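Local coordinates for protein delta-1-pyrroline-5-carboxylate dehydrogenase, mitochondrial (Mus musculus, PDB 4E3X) that probably oxidises L-glutamate gamma-semialdehyde to glutamate with NAD+, the last step of mitochondrial proline degradation, at residues I207-F212 with G217-A222; T237-S242 with I259-A264; T213-N218 with N283-V288; A145-G150 with E159-A164. One frame throughout, in Å; residues are numbered along the deposited sequence.

From the N terminus, interaction 4 comes first. It closes the short turn between helices 140-151 and 155-180. The chain then enters the parallel sheet through strand 203-207. Interaction 1 folds the loop after that strand back onto helix 213-225. Interaction 3 starts on the same helix, shares Gly217 and Asn218 with interaction 1, and closes a long loop onto strand 279-285. Interaction 2 is nested inside that loop and joins helix 239-251 to strand 259-261. Interactions 2 and 3 pack helices on one parallel sheet, and interaction 1 packs helix 213-225 on the loop that leaves it. Interaction 4 is linked to them through Asp161, which accepts hydrogen bonds from the backbone N of Thr213 and of Ala214.

Interaction 1 of 4, residues I207-F212 with G217-A222; sequences ISPFNF and GNLAGA. With PRO (proline), chain K; PRO (proline), chain J.
Leu219 carries this contact with one methyl, CD1. The methyl lies 3.3 Å from Ile207 O and 3.6 Å from Ser208 CA. Pro209 adds a looser apolar touch, with its CD 4.3 Å from Leu219 CD1. Leu219 CG lies anti to its carbonyl carbon (chi1 -71°), and the extended chi2 carries CD1 on to the loop backbone. The Ser208 hydroxyl does not bond to the helix; its OG is hydrogen-bonded to Trp232 NE1. Ser208 is an NAD+-binding residue, so Leu219 probably backs part of the cofactor site.

Further along, two rings meet bound prolines. CG of proline K lies over one face of the Phe212 ring, and its CB is 3.6 Å from Phe212 CE1. This proline occupies the pocket that contains the nucleophile Cys348. Proline J approaches Phe210 obliquely, its CD 3.6 Å from Phe210 CD2. Asn211 lies between them in sequence, its CB over one face of the Phe210 ring, and is probably the transition-state stabiliser. Its ND2 is hydrogen-bonded to Gln346 O.

The loop follows strand 203-207 and leads into helix 213-225, with Phe212 as N-cap. Strand 279-285 pairs with Ile207 and touches Leu219 through Thr285, while helix 155-180 packs on Phe212.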
loop_
_atom_site.group_PDB
_atom_site.type_symbol
_atom_site.label_atom_id
_atom_site.label_comp_id
_atom_site.label_asym_id
_atom_site.label_seq_id
_atom_site.Cartn_x
_atom_site.Cartn_y
_atom_site.Cartn_z
ATOM N N ILE B 207 -6.282 -1.422 -16.080
ATOM C CA ILE B 207 -6.337 -0.506 -17.211
ATOM C C ILE B 207 -4.925 -0.308 -17.743
ATOM O O ILE B 207 -4.092 0.305 -17.076
ATOM C CB ILE B 207 -6.935 0.844 -16.765
ATOM C CG1 ILE B 207 -8.378 0.661 -16.262
ATOM C CG2 ILE B 207 -6.848 1.874 -17.890
ATOM C CD1 ILE B 207 -8.930 1.846 -15.502
ATOM N N SER B 208 -4.660 -0.843 -18.930
ATOM C CA SER B 208 -3.288 -0.932 -19.438
ATOM C C SER B 208 -3.019 -0.017 -20.642
ATOM O O SER B 208 -3.943 0.352 -21.366
ATOM C CB SER B 208 -2.944 -2.387 -19.763
ATOM O OG SER B 208 -3.871 -2.955 -20.666
ATOM N N PRO B 209 -1.745 0.352 -20.855
ATOM C CA PRO B 209 -1.385 1.324 -21.894
ATOM C C PRO B 209 -0.915 0.661 -23.189
ATOM O O PRO B 209 -0.633 -0.536 -23.226
ATOM C CB PRO B 209 -0.210 2.059 -21.255
ATOM C CG PRO B 209 0.499 0.971 -20.522
ATOM C CD PRO B 209 -0.588 0.048 -19.992
ATOM N N PHE B 210 -0.789 1.456 -24.243
ATOM C CA PHE B 210 -0.435 0.911 -25.542
ATOM C C PHE B 210 1.000 0.451 -25.634
ATOM O O PHE B 210 1.340 -0.379 -26.483
ATOM C CB PHE B 210 -0.675 1.944 -26.654
ATOM C CG PHE B 210 0.368 3.038 -26.726
ATOM C CD1 PHE B 210 1.491 2.898 -27.539
ATOM C CD2 PHE B 210 0.218 4.216 -26.009
ATOM C CE1 PHE B 210 2.451 3.900 -27.617
ATOM C CE2 PHE B 210 1.170 5.223 -26.088
ATOM C CZ PHE B 210 2.288 5.061 -26.892
ATOM N N ASN B 211 1.860 1.031 -24.806
ATOM C CA ASN B 211 3.276 1.051 -25.165
ATOM C C ASN B 211 4.097 -0.157 -24.767
ATOM O O ASN B 211 5.203 -0.341 -25.267
ATOM C CB ASN B 211 3.941 2.358 -24.737
ATOM C CG ASN B 211 3.972 2.535 -23.241
ATOM O OD1 ASN B 211 3.139 1.997 -22.514
ATOM N ND2 ASN B 211 4.938 3.311 -22.768
ATOM N N PHE B 212 3.559 -0.974 -23.868
ATOM C CA PHE B 212 4.189 -2.243 -23.524
ATOM C C PHE B 212 3.154 -3.338 -23.404
ATOM O O PHE B 212 2.275 -3.277 -22.556
ATOM C CB PHE B 212 4.979 -2.142 -22.221
ATOM C CG PHE B 212 6.245 -1.359 -22.355
ATOM C CD1 PHE B 212 6.261 0.005 -22.107
ATOM C CD2 PHE B 212 7.420 -1.978 -22.752
ATOM C CE1 PHE B 212 7.428 0.736 -22.240
ATOM C CE2 PHE B 212 8.596 -1.251 -22.892
ATOM C CZ PHE B 212 8.597 0.106 -22.630
ATOM N N GLY B 217 -0.256 -7.550 -19.362
ATOM C CA GLY B 217 -0.176 -8.870 -18.765
ATOM C C GLY B 217 0.040 -8.799 -17.266
ATOM O O GLY B 217 -0.566 -9.556 -16.506
ATOM N N ASN B 218 0.899 -7.883 -16.829
ATOM C CA ASN B 218 1.168 -7.732 -15.402
ATOM C C ASN B 218 0.024 -7.060 -14.635
ATOM O O ASN B 218 -0.310 -7.473 -13.535
ATOM C CB ASN B 218 2.477 -6.963 -15.182
ATOM C CG ASN B 218 2.883 -6.926 -13.734
ATOM O OD1 ASN B 218 2.935 -7.960 -13.072
ATOM N ND2 ASN B 218 3.145 -5.734 -13.221
ATOM N N LEU B 219 -0.554 -6.007 -15.200
ATOM C CA LEU B 219 -1.626 -5.290 -14.513
ATOM C C LEU B 219 -2.832 -6.177 -14.224
ATOM O O LEU B 219 -3.453 -6.057 -13.172
ATOM C CB LEU B 219 -2.071 -4.072 -15.318
ATOM C CG LEU B 219 -1.104 -2.894 -15.396
ATOM C CD1 LEU B 219 -1.714 -1.847 -16.297
ATOM C CD2 LEU B 219 -0.813 -2.307 -14.019
ATOM N N ALA B 220 -3.166 -7.056 -15.166
ATOM C CA ALA B 220 -4.254 -8.005 -14.964
ATOM C C ALA B 220 -3.770 -9.274 -14.261
ATOM O O ALA B 220 -4.467 -9.846 -13.424
ATOM C CB ALA B 220 -4.906 -8.345 -16.301
ATOM N N GLY B 221 -2.566 -9.718 -14.601
ATOM C CA GLY B 221 -2.043 -10.995 -14.133
ATOM C C GLY B 221 -1.613 -11.023 -12.678
ATOM O O GLY B 221 -1.874 -11.994 -11.972
ATOM N N ALA B 222 -0.938 -9.976 -12.221
ATOM C CA ALA B 222 -0.472 -9.968 -10.837
ATOM C C ALA B 222 -1.620 -10.014 -9.813
ATOM O O ALA B 222 -1.582 -10.839 -8.894
ATOM C CB ALA B 222 0.475 -8.805 -10.584
HETATM N N PRO K . 9.887 -0.561 -17.800
HETATM C CA PRO K . 10.182 0.158 -19.041
HETATM C C PRO K . 11.568 0.794 -19.033
HETATM O O PRO K . 12.252 0.859 -18.006
HETATM C CB PRO K . 9.100 1.236 -19.069
HETATM C CG PRO K . 7.930 0.564 -18.439
HETATM C CD PRO K . 8.495 -0.349 -17.366
HETATM O OXT PRO K . 12.038 1.254 -20.075
HETATM N N PRO J . -2.229 7.837 -28.186
HETATM C CA PRO J . -3.393 8.527 -27.621
HETATM C C PRO J . -3.078 9.983 -27.294
HETATM O O PRO J . -2.001 10.486 -27.626
HETATM C CB PRO J . -3.696 7.729 -26.338
HETATM C CG PRO J . -2.592 6.691 -26.216
HETATM C CD PRO J . -2.063 6.498 -27.600
HETATM O OXT PRO J . -3.899 10.689 -26.706
#

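Interaction 2 of 4, residues T237-S242 with I259-A264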
loop_
_atom_site.group_PDB
_atom_site.type_symbol
_atom_site.label_atom_id
_atom_site.label_comp_id
_atom_site.label_asym_id
_atom_site.label_seq_id
_atom_site.Cartn_x
_atom_site.Cartn_y
_atom_site.Cartn_z
ATOM N N THR B 237 -4.905 0.543 -28.769
ATOM C CA THR B 237 -3.797 0.556 -29.717
ATOM C C THR B 237 -2.798 -0.585 -29.486
ATOM O O THR B 237 -1.784 -0.669 -30.183
ATOM C CB THR B 237 -3.103 1.937 -29.738
ATOM O OG1 THR B 237 -3.030 2.449 -28.408
ATOM C CG2 THR B 237 -3.919 2.929 -30.548
ATOM N N ALA B 238 -3.126 -1.487 -28.556
ATOM C CA ALA B 238 -2.351 -2.713 -28.349
ATOM C C ALA B 238 -3.265 -3.934 -28.295
ATOM O O ALA B 238 -2.911 -4.953 -27.703
ATOM C CB ALA B 238 -1.519 -2.628 -27.071
ATOM N N MET B 239 -4.441 -3.835 -28.913
ATOM C CA MET B 239 -5.448 -4.885 -28.758
ATOM C C MET B 239 -5.000 -6.263 -29.263
ATOM O O MET B 239 -5.233 -7.283 -28.596
ATOM C CB MET B 239 -6.748 -4.456 -29.434
ATOM C CG MET B 239 -7.955 -5.301 -29.068
ATOM S SD MET B 239 -8.315 -5.238 -27.304
ATOM C CE MET B 239 -8.382 -3.489 -27.019
ATOM N N LEU B 240 -4.398 -6.288 -30.446
ATOM C CA LEU B 240 -3.990 -7.536 -31.076
ATOM C C LEU B 240 -3.056 -8.351 -30.169
ATOM O O LEU B 240 -3.311 -9.526 -29.891
ATOM C CB LEU B 240 -3.310 -7.225 -32.411
ATOM C CG LEU B 240 -2.935 -8.417 -33.290
ATOM C CD1 LEU B 240 -4.180 -9.096 -33.864
ATOM C CD2 LEU B 240 -1.986 -7.963 -34.406
ATOM N N ALA B 241 -1.987 -7.725 -29.679
ATOM C CA ALA B 241 -1.077 -8.432 -28.790
ATOM C C ALA B 241 -1.697 -8.725 -27.425
ATOM O O ALA B 241 -1.424 -9.769 -26.830
ATOM C CB ALA B 241 0.230 -7.666 -28.625
ATOM N N SER B 242 -2.532 -7.813 -26.927
ATOM C CA SER B 242 -3.152 -8.024 -25.621
ATOM C C SER B 242 -4.060 -9.247 -25.624
ATOM O O SER B 242 -4.054 -10.035 -24.674
ATOM C CB SER B 242 -3.943 -6.792 -25.184
ATOM O OG SER B 242 -3.079 -5.690 -24.997
ATOM N N ILE B 259 -10.188 -13.459 -15.252
ATOM C CA ILE B 259 -9.891 -12.222 -15.967
ATOM C C ILE B 259 -10.913 -12.097 -17.088
ATOM O O ILE B 259 -10.995 -12.970 -17.957
ATOM C CB ILE B 259 -8.459 -12.166 -16.540
ATOM C CG1 ILE B 259 -7.416 -12.216 -15.410
ATOM C CG2 ILE B 259 -8.281 -10.886 -17.355
ATOM C CD1 ILE B 259 -5.986 -12.293 -15.906
ATOM N N GLN B 260 -11.717 -11.035 -17.039
ATOM C CA GLN B 260 -12.668 -10.727 -18.093
ATOM C C GLN B 260 -11.988 -9.781 -19.075
ATOM O O GLN B 260 -11.395 -8.777 -18.672
ATOM C CB GLN B 260 -13.928 -10.084 -17.504
ATOM C CG GLN B 260 -14.487 -10.802 -16.271
ATOM C CD GLN B 260 -15.185 -12.123 -16.575
ATOM O OE1 GLN B 260 -14.722 -12.916 -17.395
ATOM N NE2 GLN B 260 -16.294 -12.378 -15.875
ATOM N N PHE B 261 -12.023 -10.131 -20.360
ATOM C CA PHE B 261 -11.341 -9.349 -21.384
ATOM C C PHE B 261 -12.348 -8.350 -21.937
ATOM O O PHE B 261 -13.216 -8.706 -22.745
ATOM C CB PHE B 261 -10.807 -10.279 -22.484
ATOM C CG PHE B 261 -9.872 -9.601 -23.447
ATOM C CD1 PHE B 261 -8.533 -9.442 -23.126
ATOM C CD2 PHE B 261 -10.331 -9.144 -24.681
ATOM C CE1 PHE B 261 -7.666 -8.812 -24.013
ATOM C CE2 PHE B 261 -9.479 -8.517 -25.571
ATOM C CZ PHE B 261 -8.145 -8.354 -25.239
ATOM N N VAL B 262 -12.262 -7.107 -21.463
ATOM C CA VAL B 262 -13.302 -6.127 -21.728
ATOM C C VAL B 262 -12.774 -4.771 -22.201
ATOM O O VAL B 262 -12.805 -3.781 -21.465
ATOM C CB VAL B 262 -14.264 -5.968 -20.523
ATOM C CG1 VAL B 262 -15.169 -7.185 -20.429
ATOM C CG2 VAL B 262 -13.500 -5.771 -19.222
ATOM N N PRO B 263 -12.325 -4.715 -23.462
ATOM C CA PRO B 263 -12.105 -3.412 -24.100
ATOM C C PRO B 263 -13.333 -2.528 -23.927
ATOM O O PRO B 263 -14.455 -3.033 -23.923
ATOM C CB PRO B 263 -11.945 -3.770 -25.582
ATOM C CG PRO B 263 -11.527 -5.219 -25.591
ATOM C CD PRO B 263 -12.192 -5.838 -24.408
ATOM N N ALA B 264 -13.128 -1.220 -23.791
ATOM C CA ALA B 264 -14.235 -0.318 -23.509
ATOM C C ALA B 264 -13.773 1.115 -23.708
ATOM O O ALA B 264 -12.573 1.409 -23.667
ATOM C CB ALA B 264 -14.729 -0.515 -22.073
#
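The contact belongs to a beta-alpha-beta unit made of strand 230-233, helix 239-251 and strand 259-261. Met239, in the first turn of the helix, meets Phe261 on the returning strand and Pro263 just after it. The sulfur does most of the touching. Met239 SD is 3.6 Å from Pro263 CG and 3.7 Å from Phe261 CZ. The second pair is a Met-aromatic contact. SD sits 4.8 Å from the centroid of the Phe261 ring, 66° off the ring normal, so its approach is oblique. The Met239 chain leaves with CG anti to the backbone N (chi1 -166°), then bends at chi2 and chi3. These bends bring its end closer to the strand than its first bond would suggest. The terminal methyl CE follows, 3.9 Å from Pro263 CB.

In the unit, strands 230-233 and 259-261 are parallel neighbours, and the helix makes the crossover between them. Strand 259-261 is one of the two outermost strands of the five-stranded parallel sheet within the chain. The sheet is part of the Rossmann-like NAD+-binding domain of aldehyde dehydrogenases. Trp232 of the neighbouring strand meets the Phe261 ring edge-to-face, and Tyr243 and Tyr246 of the helix also pack on it.

One turn along from Met239, Ser242 also reaches the ring. Its backbone O is 3.9 Å from Phe261 CE1, again at an oblique angle. The Ser242 hydroxyl turns back to its own helix, and OG donates to Ala238 O at 2.8 Å. That donor stands above the carbonyl plane, and Ala238 O also accepts from Ser242 N.

Interaction 3 of 4, residues T213-N218 with N283-V288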
loop_
_atom_site.group_PDB
_atom_site.type_symbol
_atom_site.label_atom_id
_atom_site.label_comp_id
_atom_site.label_asym_id
_atom_site.label_seq_id
_atom_site.Cartn_x
_atom_site.Cartn_y
_atom_site.Cartn_z
ATOM N N THR B 213 3.268 -4.341 -24.262
ATOM C CA THR B 213 2.431 -5.527 -24.154
ATOM C C THR B 213 2.538 -6.157 -22.765
ATOM O O THR B 213 1.544 -6.630 -22.212
ATOM C CB THR B 213 2.827 -6.526 -25.249
ATOM O OG1 THR B 213 2.530 -5.926 -26.509
ATOM C CG2 THR B 213 2.082 -7.854 -25.130
ATOM N N ALA B 214 3.746 -6.146 -22.205
ATOM C CA ALA B 214 4.000 -6.787 -20.922
ATOM C C ALA B 214 3.232 -6.136 -19.775
ATOM O O ALA B 214 2.847 -6.809 -18.822
ATOM C CB ALA B 214 5.497 -6.788 -20.617
ATOM N N ILE B 215 3.035 -4.821 -19.842
ATOM C CA ILE B 215 2.372 -4.114 -18.754
ATOM C C ILE B 215 0.932 -4.585 -18.591
ATOM O O ILE B 215 0.473 -4.785 -17.474
ATOM C CB ILE B 215 2.461 -2.584 -18.925
ATOM C CG1 ILE B 215 3.908 -2.128 -18.725
ATOM C CG2 ILE B 215 1.570 -1.872 -17.915
ATOM C CD1 ILE B 215 4.125 -0.642 -18.910
ATOM N N GLY B 216 0.234 -4.796 -19.703
ATOM C CA GLY B 216 -1.120 -5.319 -19.646
ATOM C C GLY B 216 -1.177 -6.678 -18.975
ATOM O O GLY B 216 -2.027 -6.940 -18.118
ATOM N N GLY B 217 -0.256 -7.550 -19.362
ATOM C CA GLY B 217 -0.176 -8.870 -18.765
ATOM C C GLY B 217 0.040 -8.799 -17.266
ATOM O O GLY B 217 -0.566 -9.556 -16.506
ATOM N N ASN B 218 0.899 -7.883 -16.829
ATOM C CA ASN B 218 1.168 -7.732 -15.402
ATOM C C ASN B 218 0.024 -7.060 -14.635
ATOM O O ASN B 218 -0.310 -7.473 -13.535
ATOM C CB ASN B 218 2.477 -6.963 -15.182
ATOM C CG ASN B 218 2.883 -6.926 -13.734
ATOM O OD1 ASN B 218 2.935 -7.960 -13.072
ATOM N ND2 ASN B 218 3.145 -5.734 -13.221
ATOM N N ASN B 283 -5.825 -1.075 -10.933
ATOM C CA ASN B 283 -4.418 -1.209 -11.280
ATOM C C ASN B 283 -4.241 -0.530 -12.630
ATOM O O ASN B 283 -4.655 -1.064 -13.662
ATOM C CB ASN B 283 -4.008 -2.683 -11.339
ATOM C CG ASN B 283 -2.512 -2.887 -11.127
ATOM O OD1 ASN B 283 -1.793 -1.944 -10.790
ATOM N ND2 ASN B 283 -2.037 -4.123 -11.315
ATOM N N PHE B 284 -3.662 0.667 -12.600
ATOM C CA PHE B 284 -3.684 1.590 -13.720
ATOM C C PHE B 284 -2.289 1.951 -14.206
ATOM O O PHE B 284 -1.372 2.160 -13.411
ATOM C CB PHE B 284 -4.397 2.870 -13.274
ATOM C CG PHE B 284 -4.403 3.967 -14.312
ATOM C CD1 PHE B 284 -3.426 4.964 -14.312
ATOM C CD2 PHE B 284 -5.395 4.010 -15.282
ATOM C CE1 PHE B 284 -3.441 5.972 -15.265
ATOM C CE2 PHE B 284 -5.410 5.008 -16.235
ATOM C CZ PHE B 284 -4.432 5.990 -16.227
ATOM N N THR B 285 -2.137 2.048 -15.520
ATOM C CA THR B 285 -0.963 2.696 -16.104
ATOM C C THR B 285 -1.434 3.543 -17.279
ATOM O O THR B 285 -2.131 3.043 -18.157
ATOM C CB THR B 285 0.134 1.681 -16.508
ATOM O OG1 THR B 285 0.576 0.973 -15.338
ATOM C CG2 THR B 285 1.331 2.401 -17.144
ATOM N N GLY B 286 -1.070 4.824 -17.265
ATOM C CA GLY B 286 -1.548 5.782 -18.251
ATOM C C GLY B 286 -1.256 7.203 -17.799
ATOM O O GLY B 286 -0.228 7.451 -17.174
ATOM N N SER B 287 -2.161 8.137 -18.095
ATOM C CA SER B 287 -1.907 9.559 -17.838
ATOM C C SER B 287 -2.211 9.985 -16.405
ATOM O O SER B 287 -3.047 9.384 -15.727
ATOM C CB SER B 287 -2.729 10.432 -18.796
ATOM O OG SER B 287 -4.083 10.503 -18.366
ATOM N N VAL B 288 -1.548 11.050 -15.963
ATOM C CA VAL B 288 -1.842 11.661 -14.667
ATOM C C VAL B 288 -3.317 12.098 -14.540
ATOM O O VAL B 288 -3.961 11.766 -13.545
ATOM C CB VAL B 288 -0.883 12.852 -14.341
ATOM C CG1 VAL B 288 -1.271 13.521 -13.030
ATOM C CG2 VAL B 288 0.569 12.391 -14.296
#
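Ile215 of helix 213-225 packs on Thr285 at the end of strand 279-285, within the Rossmann-like NAD+-binding domain. The side-chain packing is small and buried. Ile215 CG2 lies 4.0 Å from Thr285 OG1 and 4.1 Å from Thr285 CB. The two side chains cross at about a right angle. CG2 is the branch of Ile215 anti to the backbone N, and it alone makes the close approach, while CG1 leaves beside the N (chi1 -69°). The same CG2 packs against Pro209, and a bound proline also touches Ile215. Thr285 also touches Glu314, the catalytic proton acceptor. The contact therefore lies next to the active site.

Past Thr285 the strand runs into Gly286, Ser287 and Val288, which belong to the NAD+-binding site. Ser287 is the N-cap of helix 288-300. Strand and helix are thus packed together just before the turn that serves the cofactor.

The polar part centres on Asn283. Its side chain points toward the helix, but Asn218 O stays 4.4 Å from Asn283 ND2, a distant approach. The amide finds its partners close by. ND2 is hydrogen-bonded to Tyr537 OH and also to the carbonyl O of Leu219, the residue after Asn218. Through that second bond, from Asn283 ND2 to Leu219 O, the strand grips the helix backbone.

Interaction 4 of 4, residues A145-G150 with E159-A164; sequences AKTMVG and EIDAAA
This is a small, buried helix-helix contact between helix 140-151 and helix 155-180, which follow each other closely in the chain. Thr147 is the residue that reaches across, and its two branches meet different neighbours. Its OG1 lies 3.4 Å from the methyl CB of Ala162. Its CG2 comes within 4.0 Å of Asp161 OD2, a van der Waals approach to the carboxylate. With OG1 beside the backbone N (chi1 -60°), the hydroxyl stays near its own helix, where it is hydrogen-bonded to Val143 O, and it is also hydrogen-bonded to Thr213 OG1. Ala162 has only a methyl here, and the CA atoms of Thr147 and Ala162 are 7.0 Å apart.

Helix 155-180 has a wider pi-type turn at 159-164, in which Ala164 N bonds to Glu159 O at 2.9 Å.

Asp161 accepts from Ala214 N with OD1 and from Thr213 N with OD2, which also forms a salt bridge with Lys153 NZ; the carboxylate thus sits at the N-terminal end of helix 213-225. Helix 239-251 packs on Lys146 and Thr147, and helix 45-55 covers Ala145, Met148 and Val149.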
loop_
_atom_site.group_PDB
_atom_site.type_symbol
_atom_site.label_atom_id
_atom_site.label_comp_id
_atom_site.label_asym_id
_atom_site.label_seq_id
_atom_site.Cartn_x
_atom_site.Cartn_y
_atom_site.Cartn_z
ATOM N N ALA B 145 5.404 -10.640 -33.146
ATOM C CA ALA B 145 4.898 -10.137 -34.415
ATOM C C ALA B 145 3.687 -9.239 -34.203
ATOM O O ALA B 145 3.550 -8.200 -34.861
ATOM C CB ALA B 145 4.554 -11.294 -35.351
ATOM N N LYS B 146 2.817 -9.631 -33.274
ATOM C CA LYS B 146 1.609 -8.857 -33.021
ATOM C C LYS B 146 1.938 -7.512 -32.376
ATOM O O LYS B 146 1.253 -6.525 -32.614
ATOM C CB LYS B 146 0.627 -9.661 -32.168
ATOM C CG LYS B 146 0.014 -10.808 -32.955
ATOM C CD LYS B 146 -0.946 -11.661 -32.140
ATOM C CE LYS B 146 -1.594 -12.701 -33.032
ATOM N NZ LYS B 146 -2.517 -13.598 -32.280
ATOM N N THR B 147 2.989 -7.482 -31.567
ATOM C CA THR B 147 3.444 -6.245 -30.952
ATOM C C THR B 147 4.131 -5.349 -32.000
ATOM O O THR B 147 3.953 -4.127 -32.017
ATOM C CB THR B 147 4.376 -6.556 -29.761
ATOM O OG1 THR B 147 3.657 -7.335 -28.789
ATOM C CG2 THR B 147 4.874 -5.287 -29.098
ATOM N N MET B 148 4.902 -5.955 -32.898
ATOM C CA MET B 148 5.516 -5.191 -33.987
ATOM C C MET B 148 4.473 -4.573 -34.904
ATOM O O MET B 148 4.497 -3.372 -35.180
ATOM C CB MET B 148 6.442 -6.087 -34.810
ATOM C CG MET B 148 7.681 -6.555 -34.058
ATOM S SD MET B 148 8.751 -7.618 -35.047
ATOM C CE MET B 148 9.236 -6.477 -36.337
ATOM N N VAL B 149 3.560 -5.401 -35.392
ATOM C CA VAL B 149 2.611 -4.942 -36.395
ATOM C C VAL B 149 1.529 -4.047 -35.801
ATOM O O VAL B 149 1.114 -3.073 -36.426
ATOM C CB VAL B 149 2.005 -6.134 -37.166
ATOM C CG1 VAL B 149 0.856 -5.694 -38.060
ATOM C CG2 VAL B 149 3.082 -6.830 -37.978
ATOM N N GLY B 150 1.096 -4.364 -34.585
ATOM C CA GLY B 150 0.018 -3.615 -33.970
ATOM C C GLY B 150 0.461 -2.379 -33.208
ATOM O O GLY B 150 -0.282 -1.403 -33.143
ATOM N N GLU B 159 10.930 -7.881 -28.578
ATOM C CA GLU B 159 11.576 -8.966 -27.846
ATOM C C GLU B 159 11.747 -8.667 -26.362
ATOM O O GLU B 159 11.456 -9.516 -25.521
ATOM C CB GLU B 159 12.930 -9.308 -28.480
ATOM C CG GLU B 159 13.869 -10.115 -27.597
ATOM C CD GLU B 159 13.494 -11.588 -27.468
ATOM O OE1 GLU B 159 12.437 -12.009 -27.989
ATOM O OE2 GLU B 159 14.277 -12.328 -26.841
ATOM N N ILE B 160 12.213 -7.468 -26.033
ATOM C CA ILE B 160 12.417 -7.136 -24.628
ATOM C C ILE B 160 11.112 -6.933 -23.866
ATOM O O ILE B 160 11.107 -6.997 -22.641
ATOM C CB ILE B 160 13.348 -5.921 -24.419
ATOM C CG1 ILE B 160 12.697 -4.623 -24.900
ATOM C CG2 ILE B 160 14.700 -6.163 -25.083
ATOM C CD1 ILE B 160 13.573 -3.393 -24.694
ATOM N N ASP B 161 10.022 -6.721 -24.603
ATOM C CA ASP B 161 8.712 -6.416 -24.036
ATOM C C ASP B 161 7.803 -7.652 -24.003
ATOM O O ASP B 161 7.589 -8.250 -22.942
ATOM C CB ASP B 161 8.076 -5.277 -24.858
ATOM C CG ASP B 161 6.598 -5.046 -24.544
ATOM O OD1 ASP B 161 6.127 -5.483 -23.476
ATOM O OD2 ASP B 161 5.909 -4.412 -25.381
ATOM N N ALA B 162 7.255 -8.020 -25.162
ATOM C CA ALA B 162 6.239 -9.073 -25.238
ATOM C C ALA B 162 6.780 -10.439 -24.864
ATOM O O ALA B 162 6.035 -11.308 -24.411
ATOM C CB ALA B 162 5.618 -9.116 -26.623
ATOM N N ALA B 163 8.073 -10.642 -25.080
ATOM C CA ALA B 163 8.699 -11.860 -24.610
ATOM C C ALA B 163 9.329 -11.625 -23.238
ATOM O O ALA B 163 8.722 -11.937 -22.226
ATOM C CB ALA B 163 9.720 -12.380 -25.616
ATOM N N ALA B 164 10.523 -11.042 -23.199
ATOM C CA ALA B 164 11.311 -11.042 -21.970
ATOM C C ALA B 164 10.615 -10.440 -20.754
ATOM O O ALA B 164 10.514 -11.097 -19.730
ATOM C CB ALA B 164 12.648 -10.375 -22.184
#